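PDB 4O1R: replicative DNA helicase from Nostoc punctiforme, which carries an intein, the part in this crystal, a protein-splicing element that excises itself and probably joins its flanking helicase segments. Local coordinates for residues 3-7 and 120-124. Residues are numbered along the deposited sequence; the frame is centred on the assembly and turned at random.
Sequences GALAG and EEVFD. Unlike the reference sequence in segment 3-7: A4 (reference Cys).
A short antiparallel β-bridge joins segment 3-7, which spans the N-terminal splice junction, to residues 120-124, near the end of the long strand 106-126. L5 and F123 form a hydrogen-bonded pair, CA atoms 5.2 Å apart: L5 N donates to F123 O and F123 N to L5 O, both at 2.9 Å. Their side chains, each with chi1 m, share one face of the sheet. L5 O also receives a CA-H...O contact from V122 CA at 3.2 Å. A4, whose CA-to-CB bond points toward 120-124, brings CB to 3.6 Å from V122 CG2, and both side chains touch T54 of strand 42-55.

Pairing does not continue: the segments diverge (end-to-end directions 112° apart), G7 leaves the extended conformation (phi/psi -62/-25), and G7 N stands 4.0 Å from E121 O. G7 CA comes 3.4 Å from F123 CD1; a β-carbon here would clash with F123 CE1. One water bridges G7 N (2.9 Å), E121 O (2.6 Å) and E120 OE1 (2.8 Å), while E120 OE2 forms a salt bridge with R71; another lies between G3 O (2.9 Å) and D124 OD2 (2.8 Å). A4 replaces the reference cysteine, consistent with removal of the splicing nucleophile. A splice-junction segment paired with a long strand, with backbone hydrogen bonds between A4 and T73 and between A6 and R71, is characteristic of the all-β Hint fold of inteins.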
loop_
_atom_site.group_PDB
_atom_site.type_symbol
_atom_site.label_atom_id
_atom_site.label_comp_id
_atom_site.label_asym_id
_atom_site.label_seq_id
_atom_site.Cartn_x
_atom_site.Cartn_y
_atom_site.Cartn_z
ATOM N N GLY A 3 -2.029 7.525 -7.722
ATOM C CA GLY A 3 -3.080 6.741 -7.109
ATOM C C GLY A 3 -3.170 6.958 -5.613
ATOM O O GLY A 3 -2.350 7.666 -5.013
ATOM N N ALA A 4 -4.165 6.333 -5.004
ATOM C CA ALA A 4 -4.478 6.618 -3.610
ATOM C C ALA A 4 -5.246 5.463 -2.985
ATOM O O ALA A 4 -5.562 4.468 -3.658
ATOM C CB ALA A 4 -5.227 7.944 -3.496
ATOM N N LEU A 5 -5.521 5.594 -1.695
ATOM C CA LEU A 5 -6.084 4.518 -0.876
ATOM C C LEU A 5 -7.274 4.978 -0.083
ATOM O O LEU A 5 -7.382 6.154 0.285
ATOM C CB LEU A 5 -5.038 4.013 0.126
ATOM C CG LEU A 5 -3.767 3.402 -0.453
ATOM C CD1 LEU A 5 -2.808 3.124 0.694
ATOM C CD2 LEU A 5 -4.087 2.113 -1.215
ATOM N N ALA A 6 -8.140 4.034 0.263
ATOM C CA ALA A 6 -9.236 4.341 1.197
ATOM C C ALA A 6 -8.669 4.876 2.513
ATOM O O ALA A 6 -7.587 4.472 2.953
ATOM C CB ALA A 6 -10.082 3.100 1.455
ATOM N N GLY A 7 -9.418 5.776 3.142
ATOM C CA GLY A 7 -8.974 6.420 4.386
ATOM C C GLY A 7 -8.740 5.500 5.566
ATOM O O GLY A 7 -7.936 5.829 6.455
ATOM N N GLU A 120 -15.063 6.976 -2.686
ATOM C CA GLU A 120 -14.857 7.571 -1.365
ATOM C C GLU A 120 -13.728 8.562 -1.468
ATOM O O GLU A 120 -12.993 8.564 -2.455
ATOM C CB GLU A 120 -14.427 6.512 -0.332
ATOM C CG GLU A 120 -15.395 5.374 -0.120
ATOM C CD GLU A 120 -15.018 4.485 1.044
ATOM O OE1 GLU A 120 -13.946 4.680 1.665
ATOM O OE2 GLU A 120 -15.811 3.575 1.338
ATOM N N GLU A 121 -13.562 9.391 -0.447
ATOM C CA GLU A 121 -12.345 10.187 -0.348
ATOM C C GLU A 121 -11.128 9.258 -0.233
ATOM O O GLU A 121 -11.179 8.224 0.446
ATOM C CB GLU A 121 -12.402 11.157 0.834
ATOM C CG GLU A 121 -11.260 12.150 0.808
ATOM C CD GLU A 121 -11.344 13.204 1.880
ATOM O OE1 GLU A 121 -12.149 13.059 2.822
ATOM O OE2 GLU A 121 -10.582 14.182 1.766
ATOM N N VAL A 122 -10.049 9.605 -0.932
ATOM C CA VAL A 122 -8.856 8.763 -0.951
ATOM C C VAL A 122 -7.617 9.584 -0.604
ATOM O O VAL A 122 -7.611 10.814 -0.736
ATOM C CB VAL A 122 -8.693 8.007 -2.298
ATOM C CG1 VAL A 122 -9.799 6.992 -2.473
ATOM C CG2 VAL A 122 -8.662 8.967 -3.463
ATOM N N PHE A 123 -6.580 8.884 -0.142
ATOM C CA PHE A 123 -5.432 9.495 0.523
ATOM C C PHE A 123 -4.151 8.834 0.084
ATOM O O PHE A 123 -4.130 7.667 -0.316
ATOM C CB PHE A 123 -5.576 9.333 2.047
ATOM C CG PHE A 123 -6.835 9.932 2.595
ATOM C CD1 PHE A 123 -8.028 9.206 2.596
ATOM C CD2 PHE A 123 -6.840 11.230 3.096
ATOM C CE1 PHE A 123 -9.209 9.764 3.080
ATOM C CE2 PHE A 123 -8.014 11.787 3.592
ATOM C CZ PHE A 123 -9.195 11.051 3.587
ATOM N N ASP A 124 -3.063 9.575 0.210
ATOM C CA ASP A 124 -1.760 9.043 -0.152
ATOM C C ASP A 124 -0.690 9.622 0.758
ATOM O O ASP A 124 -0.911 10.628 1.451
ATOM C CB ASP A 124 -1.464 9.376 -1.630
ATOM C CG ASP A 124 -0.300 8.578 -2.215
ATOM O OD1 ASP A 124 0.031 7.483 -1.700
ATOM O OD2 ASP A 124 0.272 9.045 -3.225
HETATM O O HOH W 1 0.457 7.128 -5.255
HETATM O O HOH W 2 -12.045 6.597 2.307
#